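Local coordinates for protein 11S globulin subunit beta (Cucurbita maxima, PDB 2E9Q) that serves as a seed storage protein of pumpkin, a nutrient reservoir of the 11S globulin family built from two cupin domains, at residues R96-P101 with L284-N289; N64-T69 with P172-F177. All blocks are in the same frame, centred on the assembly; numbering follows the deposited sequence. Where two conformers were deposited one is given.

Overall arrangement
Both contacts lie inside the N-terminal cupin barrel and are buried, each bridging the same two antiparallel sheets. Contact 1 joins strand 93-98 of one sheet and the following loop to the residue just before strand 287-289, an outermost strand of the other sheet within this chain; contact 2 sets strand 63-70 of that second sheet against the run into strand 176-178 of the first. Their centres are about 18 Å apart and their nearest atoms about 10 Å, without touching. Along the chain the order is 64-69, 96-101, 172-177, 284-289, so the segments alternate. The barrel is tied across its sheets twice, once by a segment from beyond residue 280. Both contacts also touch a second subunit.

Contact 1. Residues R96-P101 with L284-N289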
ATOM      1  N   ARG A  96      11.626  27.080  13.632  1.00 48.29           N
ATOM      2  CA  ARG A  96      11.966  25.696  13.353  1.00 45.70           C
ATOM      3  C   ARG A  96      12.966  25.623  12.207  1.00 58.01           C
ATOM      4  O   ARG A  96      13.095  26.559  11.407  1.00 59.87           O
ATOM      5  CB  ARG A  96      10.704  24.926  12.961  1.00 42.99           C
ATOM      6  CG  ARG A  96      10.084  25.418  11.654  1.00 54.02           C
ATOM      7  CD  ARG A  96       8.695  24.843  11.348  1.00 52.85           C
ATOM      8  NE  ARG A  96       8.683  23.386  11.286  1.00 54.98           N
ATOM      9  CZ  ARG A  96       8.040  22.672  10.364  1.00 49.54           C
ATOM     10  NH1 ARG A  96       7.355  23.267   9.404  1.00 46.47           N
ATOM     11  NH2 ARG A  96       8.058  21.348  10.426  1.00 45.25           N
ATOM     12  N   GLY A  97      13.660  24.498  12.131  1.00 54.01           N
ATOM     13  CA  GLY A  97      14.610  24.272  11.067  1.00 58.90           C
ATOM     14  C   GLY A  97      14.333  22.877  10.539  1.00 60.55           C
ATOM     15  O   GLY A  97      14.429  21.899  11.286  1.00 63.21           O
ATOM     16  N   ILE A  98      13.969  22.770   9.269  1.00 46.59           N
ATOM     17  CA  ILE A  98      13.685  21.471   8.691  1.00 53.91           C
ATOM     18  C   ILE A  98      14.324  21.325   7.318  1.00 66.21           C
ATOM     19  O   ILE A  98      13.829  21.846   6.318  1.00 69.21           O
ATOM     20  CB  ILE A  98      12.159  21.215   8.613  1.00 51.48           C
ATOM     21  CG1 ILE A  98      11.894  19.877   7.929  1.00 50.57           C
ATOM     22  CG2 ILE A  98      11.462  22.361   7.907  1.00 58.59           C
ATOM     23  CD1 ILE A  98      10.441  19.426   7.997  1.00 59.49           C
ATOM     24  N   ALA A  99      15.425  20.582   7.296  1.00 70.17           N
ATOM     25  CA  ALA A  99      16.226  20.334   6.102  1.00 77.35           C
ATOM     26  C   ALA A  99      15.546  19.869   4.810  1.00 76.29           C
ATOM     27  O   ALA A  99      15.630  20.554   3.789  1.00 81.68           O
ATOM     28  CB  ALA A  99      17.354  19.361   6.451  1.00 71.48           C
ATOM     29  N   ILE A 100      14.886  18.713   4.858  1.00 68.84           N
ATOM     30  CA  ILE A 100      14.238  18.096   3.695  1.00 75.78           C
ATOM     31  C   ILE A 100      15.262  17.873   2.567  1.00 81.18           C
ATOM     32  O   ILE A 100      15.637  18.797   1.840  1.00 73.90           O
ATOM     33  CB  ILE A 100      12.974  18.893   3.183  1.00 65.63           C
ATOM     34  CG1 ILE A 100      12.799  18.699   1.675  1.00 60.47           C
ATOM     35  CG2 ILE A 100      13.045  20.350   3.567  1.00 73.89           C
ATOM     36  CD1 ILE A 100      12.549  17.273   1.256  1.00 73.95           C
ATOM     37  N   PRO A 101      15.718  16.613   2.418  1.00 84.30           N
ATOM     38  CA  PRO A 101      16.694  16.096   1.453  1.00 81.88           C
ATOM     39  C   PRO A 101      16.612  16.600   0.020  1.00 85.32           C
ATOM     40  O   PRO A 101      15.529  16.836  -0.524  1.00 83.36           O
ATOM     41  CB  PRO A 101      16.504  14.584   1.545  1.00 85.18           C
ATOM     42  CG  PRO A 101      15.081  14.437   2.007  1.00 89.60           C
ATOM     43  CD  PRO A 101      15.011  15.495   3.065  1.00 88.68           C
ATOM     44  N   LEU A 284       7.566  23.894  -1.823  1.00 51.52           N
ATOM     45  CA  LEU A 284       6.299  23.666  -1.133  1.00 53.52           C
ATOM     46  C   LEU A 284       6.271  24.225   0.288  1.00 45.61           C
ATOM     47  O   LEU A 284       7.270  24.173   0.999  1.00 49.91           O
ATOM     48  CB  LEU A 284       6.001  22.171  -1.087  1.00 55.62           C
ATOM     49  CG  LEU A 284       5.883  21.485  -2.449  1.00 61.01           C
ATOM     50  CD1 LEU A 284       5.513  20.023  -2.250  1.00 54.83           C
ATOM     51  CD2 LEU A 284       4.825  22.189  -3.283  1.00 58.35           C
ATOM     52  N   ARG A 285       5.137  24.776   0.701  1.00 41.59           N
ATOM     53  CA  ARG A 285       5.055  25.285   2.063  1.00 51.38           C
ATOM     54  C   ARG A 285       5.014  24.052   2.976  1.00 47.45           C
ATOM     55  O   ARG A 285       4.601  22.972   2.550  1.00 36.04           O
ATOM     56  CB  ARG A 285       3.787  26.124   2.252  0.50 51.73           C
ATOM     57  CG  ARG A 285       3.160  26.580   0.952  0.50 53.70           C
ATOM     58  CD  ARG A 285       1.910  25.773   0.664  0.50 52.23           C
ATOM     59  NE  ARG A 285       1.581  25.739  -0.754  0.50 39.99           N
ATOM     60  CZ  ARG A 285       2.349  25.177  -1.674  0.50 18.13           C
ATOM     61  NH1 ARG A 285       1.980  25.178  -2.949  0.50 47.23           N
ATOM     62  NH2 ARG A 285       3.487  24.625  -1.325  0.50 25.75           N
ATOM     63  N   LEU A 286       5.480  24.214   4.210  1.00 47.41           N
ATOM     64  CA  LEU A 286       5.515  23.117   5.164  1.00 45.57           C
ATOM     65  C   LEU A 286       4.633  23.408   6.365  1.00 50.74           C
ATOM     66  O   LEU A 286       4.785  22.803   7.428  1.00 47.05           O
ATOM     67  CB  LEU A 286       6.950  22.865   5.623  1.00 49.77           C
ATOM     68  CG  LEU A 286       7.937  22.579   4.490  1.00 45.94           C
ATOM     69  CD1 LEU A 286       9.259  22.089   5.057  1.00 42.84           C
ATOM     70  CD2 LEU A 286       7.341  21.537   3.565  1.00 49.87           C
ATOM     71  N   LYS A 287       3.719  24.353   6.192  1.00 45.97           N
ATOM     72  CA  LYS A 287       2.802  24.704   7.247  1.00 38.15           C
ATOM     73  C   LYS A 287       1.630  25.472   6.697  1.00 47.00           C
ATOM     74  O   LYS A 287       1.675  25.975   5.570  1.00 40.46           O
ATOM     75  CB  LYS A 287       3.491  25.538   8.331  1.00 52.15           C
ATOM     76  CG  LYS A 287       3.816  26.985   7.977  1.00 56.65           C
ATOM     77  CD  LYS A 287       4.192  27.749   9.254  1.00 58.66           C
ATOM     78  CE  LYS A 287       4.630  29.183   8.986  1.00 60.45           C
ATOM     79  NZ  LYS A 287       6.071  29.268   8.573  1.00 65.32           N
ATOM     80  N   GLN A 288       0.579  25.538   7.512  1.00 45.48           N
ATOM     81  CA  GLN A 288      -0.654  26.247   7.206  1.00 40.65           C
ATOM     82  C   GLN A 288      -1.309  26.561   8.547  1.00 50.89           C
ATOM     83  O   GLN A 288      -1.438  25.682   9.405  1.00 46.42           O
ATOM     84  CB  GLN A 288      -1.600  25.378   6.373  1.00 38.87           C
ATOM     85  CG  GLN A 288      -2.944  26.055   6.062  1.00 37.71           C
ATOM     86  CD  GLN A 288      -3.942  25.133   5.370  1.00 42.41           C
ATOM     87  OE1 GLN A 288      -3.560  24.215   4.650  1.00 43.25           O
ATOM     88  NE2 GLN A 288      -5.230  25.391   5.575  1.00 45.56           N
ATOM     89  N   ASN A 289      -1.712  27.808   8.744  1.00 49.43           N
ATOM     90  CA  ASN A 289      -2.355  28.167   9.997  1.00 47.89           C
ATOM     91  C   ASN A 289      -3.841  27.921   9.843  1.00 54.96           C
ATOM     92  O   ASN A 289      -4.475  28.452   8.927  1.00 50.83           O
ATOM     93  CB  ASN A 289      -2.116  29.636  10.338  1.00 52.32           C
ATOM     94  CG  ASN A 289      -2.486  29.960  11.768  1.00 39.49           C
ATOM     95  OD1 ASN A 289      -1.632  29.989  12.654  1.00 49.08           O
ATOM     96  ND2 ASN A 289      -3.763  30.184  12.004  1.00 40.79           N
TER
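In the N-terminal cupin barrel, strand 93-98 of one sheet and the loop after it meet Leu-286, the residue just before strand 287-289, an outermost strand of the other sheet within this chain. The side chain and carbonyl oxygen of Leu-286 are used separately. The isobutyl group reaches tip to tip toward Ile-98, bringing Leu-286 CD1 to 3.6 Å from Ile-98 CG2 and 4.1 Å from Ile-98 CD1. Ile-100 CG2 adds a looser contact with Leu-286 CD1 at 4.4 Å. Arg-96 crosses Leu-286 at about a right angle, and Arg-96 NH1 donates to Leu-286 O over 3.3 Å. The bond is long and bent, 138° at the hydrogen, with the donor above the carbonyl plane rather than on a lone pair. The same nitrogen lies 3.8 Å from Leu-286 CB. With CG set between the backbone N and the carbonyl carbon (chi1 65°) and a further bend at chi3 (-58°), the Arg-96 chain brings its guanidinium to the leucine. Ile-98 CG2 then sits over the centre of one face of this group, 4.2 Å above its plane. Arg-96 NH2 bonds to Val-138 O on strand 135-139, whose Val-138 also pairs through its backbone with Leu-286, so the arginine bridges two residues that are already paired by their backbones. Arg-129 packs on Arg-96, Ile-98 and Leu-286 alike. The buried guanidinium therefore meets two backbone carbonyls, Leu-286 O and Val-138 O, which would probably limit its rotation, with Val-138 O the stronger partner, while Ile-98, Ile-100 and the Leu-286 methyl meet by apolar contact.

Contact 2. Residues N64-T69 with P172-F177; sequences NMIRHT and PYLRKF
Leu-174 and Asn-64 slide past each other in opposite directions across the interior of the N-terminal cupin barrel, where strand 63-70 of one sheet faces the segment leading into strand 176-178 of the other. Leu-174 CG stands opposite the backbone N (chi1 -167°), which carries the isobutyl group across toward the strand. Leu-174 CD2 then lies 3.7 Å from Asn-64 CB and 3.8 Å from Asn-64 CG, while at the other end of the overlap Asn-64 ND2 comes within 3.6 Å of Leu-174 CB. No hydrogen bond links the two segments: Asn-64 meets the leucine through CB, the amide carbon and ND2, by van der Waals contact. With an alanine here CB would still meet Leu-174 CD2, but loss of the amide is likely to open a gap beside Leu-174 CB and part of CD2. Ile-66, two residues along the same strand, meets Leu-174 differently, tip to tip. Strand 155-162, paired with strand 63-70, touches Ile-66 through Val-159 and Leu-174 through Ala-161; Arg-188 also packs on Leu-174. On the far side of its backbone the 172-177 segment faces a second subunit, whose Asn-361 packs on Arg-175 and Phe-177. The leucine thus uses one methyl for both partners on the strand, Leu-174 CD2 also reaching Ile-66 CD1 at 4.1 Å.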
ATOM      1  N   ASN A  64       0.181   7.555  16.754  1.00 44.75           N
ATOM      2  CA  ASN A  64       0.892   7.867  17.981  1.00 42.31           C
ATOM      3  C   ASN A  64       0.593   9.336  18.233  1.00 49.09           C
ATOM      4  O   ASN A  64       0.387  10.107  17.286  1.00 48.76           O
ATOM      5  CB  ASN A  64       2.400   7.701  17.813  1.00 50.16           C
ATOM      6  CG  ASN A  64       2.799   6.309  17.383  1.00 60.58           C
ATOM      7  OD1 ASN A  64       2.550   5.896  16.245  1.00 65.43           O
ATOM      8  ND2 ASN A  64       3.428   5.575  18.291  1.00 53.17           N
ATOM      9  N   MET A  65       0.554   9.720  19.503  1.00 46.79           N
ATOM     10  CA  MET A  65       0.302  11.105  19.889  1.00 40.97           C
ATOM     11  C   MET A  65       1.339  11.506  20.932  1.00 45.06           C
ATOM     12  O   MET A  65       1.566  10.792  21.913  1.00 50.15           O
ATOM     13  CB  MET A  65      -1.101  11.250  20.480  0.50 45.58           C
ATOM     14  CG  MET A  65      -1.576  12.693  20.652  0.50 40.77           C
ATOM     15  SD  MET A  65      -1.991  13.484  19.082  0.50 56.03           S
ATOM     16  CE  MET A  65      -3.420  12.541  18.616  0.50 47.28           C
ATOM     17  N   ILE A  66       1.968  12.653  20.714  1.00 43.37           N
ATOM     18  CA  ILE A  66       2.988  13.167  21.609  1.00 33.31           C
ATOM     19  C   ILE A  66       2.712  14.646  21.844  1.00 41.16           C
ATOM     20  O   ILE A  66       2.281  15.356  20.930  1.00 40.02           O
ATOM     21  CB  ILE A  66       4.373  13.015  20.975  1.00 39.97           C
ATOM     22  CG1 ILE A  66       4.644  11.538  20.707  1.00 48.14           C
ATOM     23  CG2 ILE A  66       5.444  13.620  21.865  1.00 40.72           C
ATOM     24  CD1 ILE A  66       5.935  11.284  19.978  1.00 53.84           C
ATOM     25  N   ARG A  67       2.924  15.103  23.076  1.00 46.20           N
ATOM     26  CA  ARG A  67       2.722  16.510  23.400  1.00 39.11           C
ATOM     27  C   ARG A  67       4.002  17.039  24.022  1.00 49.91           C
ATOM     28  O   ARG A  67       4.507  16.503  25.015  1.00 44.57           O
ATOM     29  CB  ARG A  67       1.541  16.709  24.356  1.00 40.67           C
ATOM     30  CG  ARG A  67       1.333  18.175  24.796  1.00 41.13           C
ATOM     31  CD  ARG A  67      -0.010  18.375  25.491  1.00 39.86           C
ATOM     32  NE  ARG A  67      -0.155  17.474  26.634  1.00 44.51           N
ATOM     33  CZ  ARG A  67      -1.306  17.187  27.233  1.00 45.03           C
ATOM     34  NH1 ARG A  67      -1.318  16.351  28.263  1.00 53.77           N
ATOM     35  NH2 ARG A  67      -2.446  17.722  26.810  1.00 48.29           N
ATOM     36  N   HIS A  68       4.541  18.083  23.409  1.00 45.43           N
ATOM     37  CA  HIS A  68       5.758  18.693  23.892  1.00 39.17           C
ATOM     38  C   HIS A  68       5.447  20.030  24.533  1.00 44.78           C
ATOM     39  O   HIS A  68       4.680  20.828  24.004  1.00 44.74           O
ATOM     40  CB  HIS A  68       6.735  18.907  22.742  1.00 49.23           C
ATOM     41  CG  HIS A  68       7.443  17.666  22.302  1.00 44.58           C
ATOM     42  ND1 HIS A  68       7.576  17.315  20.976  1.00 43.06           N
ATOM     43  CD2 HIS A  68       8.119  16.730  23.008  1.00 40.78           C
ATOM     44  CE1 HIS A  68       8.308  16.218  20.885  1.00 46.54           C
ATOM     45  NE2 HIS A  68       8.650  15.844  22.106  1.00 47.77           N
ATOM     46  N   THR A  69       6.049  20.269  25.686  1.00 47.33           N
ATOM     47  CA  THR A  69       5.856  21.522  26.383  1.00 44.87           C
ATOM     48  C   THR A  69       7.244  22.096  26.541  1.00 48.68           C
ATOM     49  O   THR A  69       8.045  21.610  27.340  1.00 50.30           O
ATOM     50  CB  THR A  69       5.197  21.303  27.746  1.00 47.51           C
ATOM     51  OG1 THR A  69       3.834  20.897  27.544  1.00 47.19           O
ATOM     52  CG2 THR A  69       5.224  22.585  28.557  1.00 48.53           C
ATOM     53  N   PRO A 172       5.051  -1.005  12.508  1.00 54.25           N
ATOM     54  CA  PRO A 172       4.113  -0.051  13.114  1.00 58.12           C
ATOM     55  C   PRO A 172       4.560   0.599  14.411  1.00 52.86           C
ATOM     56  O   PRO A 172       3.736   1.069  15.194  1.00 59.51           O
ATOM     57  CB  PRO A 172       2.855  -0.886  13.296  1.00 62.20           C
ATOM     58  CG  PRO A 172       3.429  -2.212  13.674  1.00 66.81           C
ATOM     59  CD  PRO A 172       4.551  -2.383  12.667  1.00 58.12           C
ATOM     60  N   TYR A 173       5.865   0.647  14.621  1.00 49.05           N
ATOM     61  CA  TYR A 173       6.421   1.228  15.826  1.00 49.38           C
ATOM     62  C   TYR A 173       7.277   2.470  15.542  1.00 52.63           C
ATOM     63  O   TYR A 173       8.183   2.460  14.710  1.00 45.36           O
ATOM     64  CB  TYR A 173       7.245   0.177  16.577  0.50 52.25           C
ATOM     65  CG  TYR A 173       6.400  -0.932  17.167  0.50 51.86           C
ATOM     66  CD1 TYR A 173       5.511  -0.673  18.205  0.50 43.03           C
ATOM     67  CD2 TYR A 173       6.473  -2.234  16.675  0.50 50.52           C
ATOM     68  CE1 TYR A 173       4.713  -1.677  18.741  0.50 55.28           C
ATOM     69  CE2 TYR A 173       5.679  -3.249  17.204  0.50 53.74           C
ATOM     70  CZ  TYR A 173       4.802  -2.963  18.236  0.50 58.14           C
ATOM     71  OH  TYR A 173       4.017  -3.964  18.766  0.50 64.84           O
ATOM     72  N   LEU A 174       6.934   3.552  16.235  1.00 48.83           N
ATOM     73  CA  LEU A 174       7.590   4.838  16.090  1.00 47.59           C
ATOM     74  C   LEU A 174       9.027   4.877  16.629  1.00 47.98           C
ATOM     75  O   LEU A 174       9.304   4.462  17.757  1.00 50.73           O
ATOM     76  CB  LEU A 174       6.725   5.902  16.766  1.00 50.51           C
ATOM     77  CG  LEU A 174       7.044   7.370  16.503  1.00 51.52           C
ATOM     78  CD1 LEU A 174       7.021   7.616  15.013  1.00 52.95           C
ATOM     79  CD2 LEU A 174       6.029   8.251  17.218  1.00 43.58           C
ATOM     80  N   ARG A 175       9.938   5.370  15.797  1.00 41.15           N
ATOM     81  CA  ARG A 175      11.348   5.470  16.149  1.00 36.58           C
ATOM     82  C   ARG A 175      11.832   6.894  15.855  1.00 47.24           C
ATOM     83  O   ARG A 175      11.605   7.419  14.768  1.00 39.55           O
ATOM     84  CB  ARG A 175      12.171   4.476  15.320  0.50 38.55           C
ATOM     85  CG  ARG A 175      11.738   3.018  15.434  0.50 46.84           C
ATOM     86  CD  ARG A 175      12.650   2.107  14.623  0.50 49.18           C
ATOM     87  NE  ARG A 175      12.417   0.684  14.874  0.50 44.12           N
ATOM     88  CZ  ARG A 175      11.289   0.041  14.587  0.50 50.29           C
ATOM     89  NH1 ARG A 175      10.270   0.687  14.034  0.50 40.26           N
ATOM     90  NH2 ARG A 175      11.181  -1.257  14.852  0.50 46.95           N
ATOM     91  N   LYS A 176      12.486   7.532  16.816  1.00 46.39           N
ATOM     92  CA  LYS A 176      13.012   8.858  16.548  1.00 42.40           C
ATOM     93  C   LYS A 176      14.521   8.867  16.764  1.00 40.41           C
ATOM     94  O   LYS A 176      15.012   8.542  17.843  1.00 46.13           O
ATOM     95  CB  LYS A 176      12.325   9.932  17.400  1.00 45.54           C
ATOM     96  CG  LYS A 176      12.719  11.333  16.937  1.00 37.47           C
ATOM     97  CD  LYS A 176      11.876  12.453  17.498  1.00 41.17           C
ATOM     98  CE  LYS A 176      12.525  13.797  17.149  1.00 42.97           C
ATOM     99  NZ  LYS A 176      11.780  14.956  17.673  1.00 40.16           N
ATOM    100  N   PHE A 177      15.249   9.217  15.707  1.00 40.05           N
ATOM    101  CA  PHE A 177      16.712   9.275  15.710  1.00 39.70           C
ATOM    102  C   PHE A 177      17.194  10.698  16.004  1.00 46.04           C
ATOM    103  O   PHE A 177      17.069  11.593  15.159  1.00 45.28           O
ATOM    104  CB  PHE A 177      17.273   8.836  14.343  1.00 41.99           C
ATOM    105  CG  PHE A 177      16.833   7.462  13.906  1.00 37.12           C
ATOM    106  CD1 PHE A 177      15.510   7.219  13.548  1.00 38.48           C
ATOM    107  CD2 PHE A 177      17.736   6.408  13.872  1.00 38.08           C
ATOM    108  CE1 PHE A 177      15.092   5.937  13.163  1.00 33.75           C
ATOM    109  CE2 PHE A 177      17.324   5.118  13.488  1.00 36.54           C
ATOM    110  CZ  PHE A 177      16.001   4.891  13.136  1.00 35.52           C
TER